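Local coordinates for guanine nucleotide exchange protein (Legionella pneumophila, PDB 1XSZ) that probably acts as a guanine nucleotide exchange factor for host ADP-ribosylation factor (Arf) GTPases, and carries a Sec7 domain whose active site is covered by a C-terminal cap, at residues 11-15 / 47-51; 109-114 / 250-254; 128-133 / 171-177; 202-208 / 293-299; 242-248 / 263-269. All coordinates share one frame; numbering follows the deposited sequence.

Interaction 1. Residues 11-15 / 47-51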
# COMPACT_ATOMS: atom_id res chain seq x y z
N GLN A 11 -27.67 -3.87 6.05
CA GLN A 11 -26.74 -3.38 5.05
C GLN A 11 -26.64 -1.86 4.94
O GLN A 11 -25.54 -1.32 4.79
CB GLN A 11 -27.05 -3.97 3.67
CG GLN A 11 -28.46 -3.72 3.16
CD GLN A 11 -28.73 -4.44 1.86
OE1 GLN A 11 -28.22 -4.05 0.80
NE2 GLN A 11 -29.52 -5.51 1.92
N ARG A 12 -27.77 -1.16 5.01
CA ARG A 12 -27.74 0.30 4.90
C ARG A 12 -26.99 0.96 6.05
O ARG A 12 -26.21 1.89 5.83
CB ARG A 12 -29.16 0.86 4.82
CG ARG A 12 -29.81 0.69 3.46
CD ARG A 12 -31.10 1.47 3.36
NE ARG A 12 -32.13 0.96 4.27
CZ ARG A 12 -33.28 1.59 4.52
NH1 ARG A 12 -33.54 2.74 3.93
NH2 ARG A 12 -34.16 1.05 5.35
N GLU A 13 -27.22 0.49 7.27
CA GLU A 13 -26.55 1.06 8.43
C GLU A 13 -25.05 0.77 8.38
O GLU A 13 -24.23 1.60 8.77
CB GLU A 13 -27.14 0.50 9.73
CG GLU A 13 -26.48 1.03 10.99
CD GLU A 13 -27.13 0.53 12.26
OE1 GLU A 13 -27.30 -0.70 12.40
OE2 GLU A 13 -27.48 1.37 13.12
N ILE A 14 -24.70 -0.41 7.88
CA ILE A 14 -23.29 -0.79 7.78
C ILE A 14 -22.59 0.05 6.72
O ILE A 14 -21.51 0.59 6.96
CB ILE A 14 -23.14 -2.29 7.42
CG1 ILE A 14 -23.76 -3.15 8.53
CG2 ILE A 14 -21.67 -2.64 7.24
CD1 ILE A 14 -23.84 -4.63 8.20
N ILE A 15 -23.22 0.18 5.56
CA ILE A 15 -22.66 0.98 4.48
C ILE A 15 -22.44 2.42 4.91
O ILE A 15 -21.35 2.98 4.74
CB ILE A 15 -23.58 0.95 3.24
CG1 ILE A 15 -23.54 -0.45 2.61
CG2 ILE A 15 -23.15 2.00 2.23
CD1 ILE A 15 -24.60 -0.67 1.54
N PHE A 47 -19.11 -9.03 2.47
CA PHE A 47 -19.80 -7.74 2.41
C PHE A 47 -19.10 -6.83 1.40
O PHE A 47 -19.74 -6.12 0.64
CB PHE A 47 -19.82 -7.07 3.78
CG PHE A 47 -20.84 -5.97 3.90
CD1 PHE A 47 -22.20 -6.27 4.06
CD2 PHE A 47 -20.46 -4.63 3.83
CE1 PHE A 47 -23.15 -5.25 4.14
CE2 PHE A 47 -21.41 -3.61 3.91
CZ PHE A 47 -22.75 -3.92 4.06
N PHE A 48 -17.77 -6.85 1.40
CA PHE A 48 -16.99 -6.04 0.47
C PHE A 48 -17.35 -6.41 -0.97
O PHE A 48 -17.51 -5.54 -1.83
CB PHE A 48 -15.49 -6.26 0.68
CG PHE A 48 -14.93 -5.62 1.93
CD1 PHE A 48 -13.69 -6.02 2.41
CD2 PHE A 48 -15.62 -4.61 2.60
CE1 PHE A 48 -13.13 -5.42 3.54
CE2 PHE A 48 -15.07 -4.00 3.73
CZ PHE A 48 -13.82 -4.41 4.20
N HIS A 49 -17.46 -7.71 -1.24
CA HIS A 49 -17.81 -8.18 -2.58
C HIS A 49 -19.26 -7.81 -2.92
O HIS A 49 -19.54 -7.25 -3.98
CB HIS A 49 -17.64 -9.70 -2.68
CG HIS A 49 -16.24 -10.13 -2.95
ND1 HIS A 49 -15.59 -11.09 -2.19
CD2 HIS A 49 -15.36 -9.78 -3.92
CE1 HIS A 49 -14.39 -11.30 -2.69
NE2 HIS A 49 -14.22 -10.52 -3.74
N GLN A 50 -20.17 -8.14 -2.02
CA GLN A 50 -21.59 -7.88 -2.23
C GLN A 50 -21.96 -6.41 -2.40
O GLN A 50 -22.79 -6.07 -3.24
CB GLN A 50 -22.41 -8.44 -1.06
CG GLN A 50 -22.60 -9.94 -1.07
CD GLN A 50 -23.44 -10.41 -2.24
OE1 GLN A 50 -24.40 -9.75 -2.63
NE2 GLN A 50 -23.10 -11.57 -2.79
N GLN A 51 -21.35 -5.54 -1.61
CA GLN A 51 -21.67 -4.12 -1.65
C GLN A 51 -20.62 -3.25 -2.33
O GLN A 51 -20.53 -2.05 -2.06
CB GLN A 51 -21.90 -3.62 -0.22
CG GLN A 51 -22.92 -4.45 0.56
CD GLN A 51 -24.33 -4.29 0.05
OE1 GLN A 51 -25.22 -5.07 0.40
NE2 GLN A 51 -24.55 -3.27 -0.77
O HOH W 1 -27.24 -1.96 -0.43
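F47 reaches from helix 40-50 into the flank of helix 11-20 and carries most of this contact. Its CB points at the other helix, and with CG anti to the backbone N (chi1 -163°) the ring reaches towards helix 11-20. Along one side of the ring, CE1 comes to 4.1 Å from Q11 CB; along the other, CE2 lies 3.5 Å from I14 CG2. The leading atom, CZ, meets I14 CB and the I15 branch, with I15 CG1 3.8 Å away, while the backbone O of Q11 sits at the ring edge near its plane. One turn on, Q51 CG covers a ring face, which leaves the ring packed from several sides. Bent at chi2, the Q51 chain then places its amide beside I15, whose CD1 is 3.5 Å from Q51 NE2. The two glutamine side chains cross at about a right angle; Q11 OE1 and Q51 OE1, both acceptors, are 3.2 Å apart. A water mediates instead, donating to Q11 OE1 and weakly accepting from Q51 NE2, while Q11 NE2 bonds back to E8 O. I7 touches I14 and F47, and helix 22-35 touches I14: apolar packing of helix on helix in the all-helical Sec7 fold.

Interaction 2. Residues 109-114 / 250-254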
# COMPACT_ATOMS: atom_id res chain seq x y z
N ILE A 109 0.50 -2.84 -1.80
CA ILE A 109 0.40 -3.47 -3.11
C ILE A 109 0.99 -4.88 -3.00
O ILE A 109 0.41 -5.85 -3.51
CB ILE A 109 1.20 -2.67 -4.15
CG1 ILE A 109 0.49 -1.35 -4.43
CG2 ILE A 109 1.36 -3.47 -5.45
CD1 ILE A 109 1.35 -0.34 -5.17
N ASP A 110 2.12 -5.00 -2.33
CA ASP A 110 2.80 -6.27 -2.16
C ASP A 110 1.89 -7.30 -1.49
O ASP A 110 1.77 -8.43 -1.96
CB ASP A 110 4.09 -6.06 -1.35
CG ASP A 110 5.07 -7.21 -1.47
OD1 ASP A 110 4.89 -8.06 -2.37
OD2 ASP A 110 6.02 -7.25 -0.67
N ARG A 111 1.25 -6.91 -0.39
CA ARG A 111 0.37 -7.84 0.30
C ARG A 111 -0.76 -8.33 -0.60
O ARG A 111 -1.14 -9.50 -0.55
CB ARG A 111 -0.21 -7.21 1.57
CG ARG A 111 0.85 -6.75 2.55
CD ARG A 111 0.30 -6.63 3.96
NE ARG A 111 1.29 -6.04 4.86
CZ ARG A 111 1.53 -4.74 4.96
NH1 ARG A 111 0.84 -3.88 4.23
NH2 ARG A 111 2.47 -4.30 5.78
N LEU A 112 -1.29 -7.45 -1.44
CA LEU A 112 -2.38 -7.85 -2.33
C LEU A 112 -1.85 -8.87 -3.34
O LEU A 112 -2.48 -9.91 -3.57
CB LEU A 112 -2.96 -6.63 -3.06
CG LEU A 112 -3.75 -5.65 -2.19
CD1 LEU A 112 -4.29 -4.54 -3.08
CD2 LEU A 112 -4.90 -6.36 -1.48
N VAL A 113 -0.69 -8.60 -3.93
CA VAL A 113 -0.10 -9.53 -4.89
C VAL A 113 0.18 -10.89 -4.24
O VAL A 113 -0.02 -11.94 -4.86
CB VAL A 113 1.20 -8.92 -5.49
CG1 VAL A 113 1.89 -9.94 -6.41
CG2 VAL A 113 0.85 -7.67 -6.29
N GLN A 114 0.63 -10.88 -2.99
CA GLN A 114 0.91 -12.13 -2.28
C GLN A 114 -0.38 -12.92 -2.06
O GLN A 114 -0.39 -14.15 -2.10
CB GLN A 114 1.57 -11.84 -0.94
CG GLN A 114 3.01 -11.36 -1.05
CD GLN A 114 3.59 -10.98 0.29
OE1 GLN A 114 3.57 -11.77 1.24
NE2 GLN A 114 4.13 -9.77 0.38
N PRO A 250 13.55 -1.52 0.59
CA PRO A 250 12.61 -1.84 -0.49
C PRO A 250 12.97 -3.05 -1.34
O PRO A 250 14.13 -3.23 -1.72
CB PRO A 250 12.62 -0.57 -1.32
CG PRO A 250 14.07 -0.16 -1.24
CD PRO A 250 14.35 -0.33 0.24
N LYS A 251 11.98 -3.89 -1.64
CA LYS A 251 12.23 -5.02 -2.52
C LYS A 251 12.53 -4.38 -3.87
O LYS A 251 11.93 -3.36 -4.23
CB LYS A 251 11.00 -5.92 -2.63
CG LYS A 251 10.70 -6.70 -1.37
CD LYS A 251 9.48 -7.60 -1.55
CE LYS A 251 9.18 -8.35 -0.26
NZ LYS A 251 7.97 -9.20 -0.39
N SER A 252 13.46 -4.96 -4.62
CA SER A 252 13.83 -4.39 -5.91
C SER A 252 12.65 -4.19 -6.85
O SER A 252 12.56 -3.16 -7.51
CB SER A 252 14.90 -5.25 -6.59
OG SER A 252 14.39 -6.52 -6.95
N TRP A 253 11.73 -5.15 -6.90
CA TRP A 253 10.60 -5.01 -7.80
C TRP A 253 9.67 -3.87 -7.42
O TRP A 253 9.06 -3.27 -8.29
CB TRP A 253 9.83 -6.34 -7.97
CG TRP A 253 8.80 -6.68 -6.93
CD1 TRP A 253 8.97 -7.45 -5.81
CD2 TRP A 253 7.40 -6.34 -6.96
NE1 TRP A 253 7.78 -7.63 -5.16
CE2 TRP A 253 6.80 -6.96 -5.84
CE3 TRP A 253 6.60 -5.59 -7.83
CZ2 TRP A 253 5.43 -6.84 -5.56
CZ3 TRP A 253 5.24 -5.47 -7.56
CH2 TRP A 253 4.67 -6.10 -6.44
N LEU A 254 9.58 -3.57 -6.12
CA LEU A 254 8.74 -2.47 -5.67
C LEU A 254 9.40 -1.13 -6.02
O LEU A 254 8.71 -0.15 -6.29
CB LEU A 254 8.47 -2.58 -4.17
CG LEU A 254 7.55 -3.77 -3.81
CD1 LEU A 254 7.44 -3.93 -2.30
CD2 LEU A 254 6.17 -3.54 -4.43
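A chi1 of -163° sets D110 CG anti to the backbone N, bringing the carboxylate out to K251 and W253, while a chi1 of 84° puts W253 CG between its own backbone N and carbonyl carbon and turns the indole towards helix 106-123. K251 runs fully extended to meet D110 at about a right angle. Its NZ donates to D110 OD2 at 2.8 Å, a salt bridge through the syn lone pair of OD2. The other oxygen, OD1, lies at the indole edge, near the ring plane and 3.5 Å from W253 CZ2, with carboxylate and ring 78° apart. Y135 OH ties the cluster together: D110 OD1, K251 NZ and W253 NE1 all hydrogen-bond to it, so the buried acid has a partner on each oxygen, which would favour its charged form. Further round the indole, CH2 meets V113 CG2 at 4.1 Å and I109 CG2 at 4.3 Å, and L254 CD2 covers a ring face. L254 also brings CD1 to 4.0 Å from D110 OD2. F139 of helix 131-149 stacks on the indole. This mixed polar and aromatic interface is where the start of helix 252-258, in the C-terminal capping domain, docks on the Sec7 domain.

Interaction 3. Residues 128-133 / 171-177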
# COMPACT_ATOMS: atom_id res chain seq x y z
N VAL A 128 2.18 -23.92 -10.98
CA VAL A 128 3.45 -23.60 -10.33
C VAL A 128 3.79 -24.60 -9.22
O VAL A 128 2.91 -25.30 -8.72
CB VAL A 128 3.43 -22.18 -9.72
CG1 VAL A 128 3.26 -21.15 -10.83
CG2 VAL A 128 2.31 -22.06 -8.71
N SER A 129 5.06 -24.64 -8.84
CA SER A 129 5.51 -25.56 -7.79
C SER A 129 4.93 -25.19 -6.43
O SER A 129 4.45 -26.06 -5.70
CB SER A 129 7.04 -25.55 -7.72
OG SER A 129 7.50 -26.48 -6.74
N ASN A 130 4.97 -23.91 -6.09
CA ASN A 130 4.42 -23.44 -4.82
C ASN A 130 3.92 -22.00 -4.91
O ASN A 130 3.95 -21.40 -5.98
CB ASN A 130 5.46 -23.56 -3.70
CG ASN A 130 6.80 -22.97 -4.09
OD1 ASN A 130 6.89 -21.86 -4.63
ND2 ASN A 130 7.87 -23.70 -3.79
N ALA A 131 3.46 -21.46 -3.78
CA ALA A 131 2.95 -20.10 -3.74
C ALA A 131 4.03 -19.07 -4.03
O ALA A 131 3.77 -18.05 -4.66
CB ALA A 131 2.32 -19.83 -2.38
N ASP A 132 5.25 -19.34 -3.56
CA ASP A 132 6.36 -18.43 -3.78
C ASP A 132 6.65 -18.31 -5.27
O ASP A 132 7.02 -17.24 -5.76
CB ASP A 132 7.62 -18.93 -3.06
CG ASP A 132 7.45 -18.94 -1.55
OD1 ASP A 132 7.11 -17.89 -0.98
OD2 ASP A 132 7.66 -20.01 -0.94
N ALA A 133 6.49 -19.41 -5.99
CA ALA A 133 6.73 -19.41 -7.43
C ALA A 133 5.66 -18.56 -8.10
O ALA A 133 5.94 -17.83 -9.06
CB ALA A 133 6.70 -20.83 -7.97
N GLY A 171 13.50 -20.02 -10.92
CA GLY A 171 12.49 -19.31 -10.15
C GLY A 171 11.29 -20.14 -9.73
O GLY A 171 10.51 -19.72 -8.88
N ASN A 172 11.15 -21.32 -10.32
CA ASN A 172 10.03 -22.19 -9.98
C ASN A 172 10.45 -23.17 -8.89
O ASN A 172 10.70 -24.35 -9.16
CB ASN A 172 9.56 -22.94 -11.23
CG ASN A 172 8.27 -23.70 -11.01
OD1 ASN A 172 7.50 -23.39 -10.10
ND2 ASN A 172 8.01 -24.69 -11.85
N ASN A 173 10.55 -22.66 -7.67
CA ASN A 173 10.94 -23.45 -6.51
C ASN A 173 12.27 -24.17 -6.76
O ASN A 173 12.40 -25.36 -6.48
CB ASN A 173 9.85 -24.48 -6.18
CG ASN A 173 10.05 -25.13 -4.83
OD1 ASN A 173 9.29 -26.01 -4.44
ND2 ASN A 173 11.08 -24.70 -4.10
N GLY A 174 13.24 -23.44 -7.29
CA GLY A 174 14.54 -24.03 -7.57
C GLY A 174 14.66 -24.53 -8.99
O GLY A 174 15.75 -24.59 -9.55
N GLY A 175 13.52 -24.90 -9.58
CA GLY A 175 13.53 -25.39 -10.95
C GLY A 175 13.09 -24.29 -11.90
O GLY A 175 13.00 -23.13 -11.51
N ASP A 176 12.81 -24.65 -13.15
CA ASP A 176 12.37 -23.67 -14.13
C ASP A 176 10.89 -23.80 -14.44
O ASP A 176 10.28 -24.84 -14.17
CB ASP A 176 13.15 -23.82 -15.45
CG ASP A 176 14.65 -23.77 -15.26
OD1 ASP A 176 15.12 -22.99 -14.41
OD2 ASP A 176 15.36 -24.50 -15.98
N PHE A 177 10.33 -22.74 -14.99
CA PHE A 177 8.93 -22.74 -15.40
C PHE A 177 8.98 -23.29 -16.82
O PHE A 177 10.00 -23.14 -17.50
CB PHE A 177 8.37 -21.31 -15.45
CG PHE A 177 8.27 -20.65 -14.10
CD1 PHE A 177 7.23 -20.96 -13.23
CD2 PHE A 177 9.22 -19.71 -13.70
CE1 PHE A 177 7.14 -20.37 -11.98
CE2 PHE A 177 9.14 -19.11 -12.45
CZ PHE A 177 8.10 -19.44 -11.59
O HOH W 2 9.44 -20.81 -5.55
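Residues 172-175 form a type I' beta turn, with a classic bulge where G171 and N172 face G175, and this loop leans on S129, just before helix 131-149, and on A133 in its first turn. Across the contact, N172 OD1 accepts from S129 N at 3.0 Å, in the carbonyl plane and on a lone pair. Its ND2 donates to D176 O at 3.2 Å, and D176 O lies close to the amide plane, so both ends of the group are held. The methyl of A133 rests 3.4 Å from N172 OD1. N172 CB sits over the centre of one F177 face, and the F177 edge turns to A133 O, 3.7 Å from CZ, and to V128 CG1 in the loop before the helix, 4.1 Å from CE1. N130 tucks its CG between backbone N and carbonyl carbon (chi1 49°), so that OD1 curls back to accept from A133 N at 2.8 Å. A water donates to the same OD1 and weakly accepts from N173 N. N130 is thus the N-cap of helix 131-149, and the contact fastens the loop between helices 161-167 and 179-191 to that helix start within the Sec7 fold.

Interaction 4. Residues 202-208 / 293-299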
# COMPACT_ATOMS: atom_id res chain seq x y z
N SER A 202 -3.30 8.76 -0.43
CA SER A 202 -3.09 7.70 0.55
C SER A 202 -3.30 8.22 1.98
O SER A 202 -3.21 9.42 2.24
CB SER A 202 -1.68 7.13 0.42
OG SER A 202 -1.48 6.54 -0.85
N PRO A 203 -3.60 7.32 2.92
CA PRO A 203 -3.82 7.72 4.31
C PRO A 203 -2.64 8.49 4.89
O PRO A 203 -1.48 8.22 4.56
CB PRO A 203 -4.04 6.39 5.04
CG PRO A 203 -4.60 5.50 3.96
CD PRO A 203 -3.79 5.86 2.75
N GLY A 204 -2.95 9.47 5.74
CA GLY A 204 -1.92 10.25 6.40
C GLY A 204 -1.55 11.54 5.71
O GLY A 204 -2.38 12.16 5.04
N TYR A 205 -0.30 11.96 5.89
CA TYR A 205 0.21 13.18 5.29
C TYR A 205 1.08 12.82 4.09
O TYR A 205 1.98 11.97 4.20
CB TYR A 205 1.12 13.93 6.27
CG TYR A 205 0.52 14.24 7.62
CD1 TYR A 205 -0.38 15.29 7.78
CD2 TYR A 205 0.88 13.50 8.74
CE1 TYR A 205 -0.91 15.59 9.03
CE2 TYR A 205 0.36 13.80 10.00
CZ TYR A 205 -0.54 14.84 10.13
OH TYR A 205 -1.04 15.14 11.37
N GLU A 206 0.82 13.43 2.95
CA GLU A 206 1.66 13.18 1.79
C GLU A 206 2.28 14.48 1.33
O GLU A 206 1.59 15.48 1.15
CB GLU A 206 0.89 12.58 0.61
CG GLU A 206 1.84 12.26 -0.55
CD GLU A 206 1.15 11.74 -1.79
OE1 GLU A 206 1.88 11.34 -2.73
OE2 GLU A 206 -0.09 11.73 -1.85
N LEU A 207 3.60 14.46 1.18
CA LEU A 207 4.33 15.60 0.68
C LEU A 207 4.81 15.14 -0.69
O LEU A 207 5.39 14.05 -0.83
CB LEU A 207 5.53 15.94 1.57
CG LEU A 207 5.19 16.38 2.99
CD1 LEU A 207 5.25 15.18 3.93
CD2 LEU A 207 6.16 17.47 3.45
N THR A 208 4.56 15.94 -1.71
CA THR A 208 5.00 15.60 -3.05
C THR A 208 4.94 16.83 -3.92
O THR A 208 3.93 17.53 -3.95
CB THR A 208 4.14 14.46 -3.66
OG1 THR A 208 4.64 14.15 -4.96
CG2 THR A 208 2.67 14.87 -3.78
N GLN A 293 7.11 12.94 -9.63
CA GLN A 293 7.53 13.61 -8.40
C GLN A 293 7.84 12.67 -7.25
O GLN A 293 7.25 11.61 -7.12
CB GLN A 293 6.43 14.56 -7.92
CG GLN A 293 6.02 15.62 -8.91
CD GLN A 293 4.78 16.39 -8.48
OE1 GLN A 293 4.24 16.19 -7.39
NE2 GLN A 293 4.32 17.27 -9.35
N PRO A 294 8.81 13.05 -6.41
CA PRO A 294 9.14 12.21 -5.26
C PRO A 294 7.96 12.35 -4.30
O PRO A 294 7.19 13.31 -4.39
CB PRO A 294 10.42 12.85 -4.71
CG PRO A 294 10.26 14.29 -5.10
CD PRO A 294 9.73 14.20 -6.50
N ARG A 295 7.83 11.40 -3.38
CA ARG A 295 6.73 11.43 -2.42
C ARG A 295 7.21 10.99 -1.06
O ARG A 295 8.09 10.14 -0.95
CB ARG A 295 5.61 10.48 -2.84
CG ARG A 295 5.07 10.65 -4.24
CD ARG A 295 4.45 9.34 -4.71
NE ARG A 295 3.32 8.93 -3.88
CZ ARG A 295 2.89 7.67 -3.78
NH1 ARG A 295 3.50 6.71 -4.45
NH2 ARG A 295 1.83 7.39 -3.03
N VAL A 296 6.63 11.57 -0.02
CA VAL A 296 6.90 11.18 1.35
C VAL A 296 5.52 11.00 1.97
O VAL A 296 4.69 11.91 1.90
CB VAL A 296 7.70 12.24 2.13
CG1 VAL A 296 7.84 11.81 3.58
CG2 VAL A 296 9.08 12.43 1.49
N ILE A 297 5.26 9.83 2.53
CA ILE A 297 3.98 9.53 3.15
C ILE A 297 4.24 9.26 4.63
O ILE A 297 5.00 8.34 4.97
CB ILE A 297 3.29 8.31 2.49
CG1 ILE A 297 3.04 8.58 1.01
CG2 ILE A 297 1.98 8.01 3.21
CD1 ILE A 297 2.46 7.40 0.24
N ILE A 298 3.61 10.05 5.49
CA ILE A 298 3.79 9.93 6.93
C ILE A 298 2.47 9.53 7.58
O ILE A 298 1.46 10.21 7.40
CB ILE A 298 4.26 11.28 7.52
CG1 ILE A 298 5.55 11.71 6.83
CG2 ILE A 298 4.46 11.16 9.02
CD1 ILE A 298 6.07 13.08 7.26
N GLN A 299 2.49 8.44 8.34
CA GLN A 299 1.28 7.94 8.98
C GLN A 299 1.46 7.66 10.45
O GLN A 299 2.43 7.02 10.86
CB GLN A 299 0.83 6.65 8.28
CG GLN A 299 0.57 6.82 6.80
CD GLN A 299 0.37 5.51 6.07
OE1 GLN A 299 0.80 4.45 6.54
NE2 GLN A 299 -0.27 5.57 4.91
O HOH W 3 -0.78 8.66 -2.74
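E206 and R295 lie on the same side of two antiparallel strands, and their side chains meet at a slant, carboxylate and guanidinium planes 64° apart. R295 NE donates to E206 OE1 at 3.0 Å in a salt bridge; the oxygen lies close to the guanidinium plane, but the N-H arrives from above the carboxylate plane. This holds for one of two E206 conformers, with CG anti to the backbone N (chi1 -177°); R295 bends at chi3 to present NE. In it a water links S202 OG, E206 OE2 and, weakly, R295 NH2; N323 also bonds OE2, and R295 makes a cation-pi contact with Y280. Y205, L207, V296 and I298 fill the other face, where L207 CD1 meets I298 CD1 at 4.0 Å. At one end Q299 NE2 donates to P203 O at 2.9 Å, from above the carbonyl plane; at the other, T208 OG1 donates to P294 O at 2.7 Å. Paired backbone bonds join Y205 to I298 and L207 to V296. Strand 204-208 lies between 295-300 and 323-325, and 295-300 pairs on its other side with 274-280. Helices 306-315 and 216-224 cover the apolar face; G104 and E105, before helix 106-123, receive bonds from R295 and Q299.

Interaction 5. Residues 242-248 / 263-269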
# COMPACT_ATOMS: atom_id res chain seq x y z
N ASN A 242 14.08 10.43 22.53
CA ASN A 242 13.86 9.02 22.83
C ASN A 242 13.17 8.27 21.70
O ASN A 242 12.47 7.28 21.94
CB ASN A 242 13.03 8.88 24.11
CG ASN A 242 13.65 9.59 25.29
OD1 ASN A 242 14.78 9.29 25.69
ND2 ASN A 242 12.93 10.55 25.86
N VAL A 243 13.35 8.74 20.47
CA VAL A 243 12.73 8.09 19.33
C VAL A 243 13.70 7.13 18.65
O VAL A 243 14.78 7.53 18.22
CB VAL A 243 12.24 9.12 18.28
CG1 VAL A 243 11.60 8.40 17.10
CG2 VAL A 243 11.23 10.06 18.92
N LYS A 244 13.31 5.87 18.58
CA LYS A 244 14.14 4.85 17.95
C LYS A 244 13.58 4.60 16.55
O LYS A 244 12.41 4.89 16.28
CB LYS A 244 14.10 3.55 18.75
CG LYS A 244 12.73 2.91 18.85
CD LYS A 244 12.79 1.54 19.50
CE LYS A 244 11.42 0.87 19.51
NZ LYS A 244 11.48 -0.50 20.08
N THR A 245 14.42 4.07 15.67
CA THR A 245 13.99 3.81 14.30
C THR A 245 14.49 2.49 13.75
O THR A 245 15.53 1.98 14.15
CB THR A 245 14.47 4.91 13.34
OG1 THR A 245 15.89 5.04 13.43
CG2 THR A 245 13.81 6.24 13.67
N THR A 246 13.71 1.95 12.81
CA THR A 246 14.05 0.73 12.10
C THR A 246 13.72 1.09 10.66
O THR A 246 12.79 1.86 10.41
CB THR A 246 13.21 -0.48 12.55
OG1 THR A 246 11.81 -0.20 12.38
CG2 THR A 246 13.49 -0.82 14.01
N VAL A 247 14.48 0.55 9.72
CA VAL A 247 14.25 0.84 8.31
C VAL A 247 13.99 -0.43 7.52
O VAL A 247 14.77 -1.38 7.57
CB VAL A 247 15.46 1.56 7.68
CG1 VAL A 247 15.20 1.80 6.19
CG2 VAL A 247 15.71 2.88 8.40
N ASP A 248 12.87 -0.43 6.80
CA ASP A 248 12.49 -1.56 5.95
C ASP A 248 13.01 -1.24 4.56
O ASP A 248 12.51 -0.34 3.89
CB ASP A 248 10.97 -1.71 5.88
CG ASP A 248 10.43 -2.66 6.92
OD1 ASP A 248 10.70 -2.46 8.12
OD2 ASP A 248 9.73 -3.62 6.53
N THR A 263 10.64 2.24 4.07
CA THR A 263 9.81 2.81 5.12
C THR A 263 10.59 2.86 6.43
O THR A 263 11.21 1.88 6.83
CB THR A 263 8.54 1.98 5.35
OG1 THR A 263 7.77 1.94 4.15
CG2 THR A 263 7.70 2.57 6.48
N ILE A 264 10.55 4.02 7.08
CA ILE A 264 11.23 4.20 8.36
C ILE A 264 10.14 4.19 9.42
O ILE A 264 9.13 4.89 9.28
CB ILE A 264 11.96 5.55 8.43
CG1 ILE A 264 12.95 5.66 7.27
CG2 ILE A 264 12.66 5.70 9.78
CD1 ILE A 264 13.51 7.06 7.07
N THR A 265 10.32 3.39 10.46
CA THR A 265 9.35 3.35 11.54
C THR A 265 9.94 4.02 12.77
O THR A 265 11.01 3.62 13.25
CB THR A 265 8.94 1.90 11.90
OG1 THR A 265 8.32 1.29 10.76
CG2 THR A 265 7.94 1.90 13.05
N LEU A 266 9.27 5.06 13.24
CA LEU A 266 9.71 5.81 14.42
C LEU A 266 8.90 5.37 15.63
O LEU A 266 7.67 5.31 15.58
CB LEU A 266 9.50 7.31 14.22
CG LEU A 266 10.39 8.04 13.21
CD1 LEU A 266 10.15 7.53 11.81
CD2 LEU A 266 10.10 9.52 13.29
N THR A 267 9.59 5.05 16.72
CA THR A 267 8.91 4.63 17.93
C THR A 267 9.52 5.35 19.12
O THR A 267 10.73 5.31 19.33
CB THR A 267 9.04 3.11 18.16
OG1 THR A 267 8.55 2.41 17.01
CG2 THR A 267 8.23 2.69 19.38
N ASP A 268 8.68 6.02 19.91
CA ASP A 268 9.15 6.72 21.09
C ASP A 268 9.23 5.69 22.21
O ASP A 268 8.21 5.11 22.60
CB ASP A 268 8.18 7.85 21.47
CG ASP A 268 8.71 8.70 22.61
OD1 ASP A 268 8.94 8.15 23.71
OD2 ASP A 268 8.89 9.92 22.41
N ASN A 269 10.44 5.45 22.71
CA ASN A 269 10.66 4.46 23.76
C ASN A 269 9.98 4.76 25.09
O ASN A 269 9.90 3.88 25.95
CB ASN A 269 12.16 4.27 23.99
CG ASN A 269 12.87 3.69 22.78
OD1 ASN A 269 12.51 2.61 22.30
ND2 ASN A 269 13.87 4.40 22.28
O HOH W 4 11.19 11.34 22.76
O HOH W 5 9.75 0.31 8.79
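K244 and T267 form one of three antiparallel hydrogen-bonded pairs, with T246-T265 and D248-T263. The shortest backbone bond is K244 N to T267 O at 2.7 Å; the longest, T246 N to T265 O and T263 N to D248 O, are both 3.2 Å. N269 N extends the series past the strand end, donating to N242 O at 2.8 Å.

Apolar packing gathers on the face of V243, T245, V247, I264 and L266, with D268 at its end. V243 CG1 presses on L266 CB at 3.7 Å, T245 CG2 lies alongside L266 CG at 3.9 Å, and V247 runs beside I264. I232 and helix 216-224 cover parts of this face.

The other face is more polar. K244, its CG set between backbone N and carbonyl carbon (chi1 63°), stretches its methylenes beside T267, with CE 3.5 Å from T267 CB, and crosses N269 at about a right angle.

Two waters bridge the segments. One, at the N242 end just before the strand, accepts from N242 N and donates to D268 OD2. The other donates to D248 OD1 and T263 O while accepting from T265 OG1 at 2.6 Å, so it ties D248 to T263 and T265 of the partner strand.

Strand 243-248 is an outermost strand, within this chain, of the antiparallel sheet in the C-terminal capping domain, and 260-268 continues the sheet to 274-280.

Overall arrangement
Interactions 1 and 3 lie in the Sec7 domain, with centres about 38 Å apart, while interactions 4 and 5 belong to the capping domain. Interaction 2 joins the two domains; its centre is about 18 Å from those of both 3 and 4. Helix 131-149 connects 3 with 2 through its start and Y135. Helix 252-258 of interaction 2 lies in sequence between strands 243-248 and 260-268 of interaction 5. Interactions 4 and 5 reach the same antiparallel sheet, about 17 Å apart between centres, separated by strand 274-280; around them the sheet also meets residues 104-107, at and before the start of helix 106-123. Interaction 2 is consistent with a cap held over the Sec7 active site.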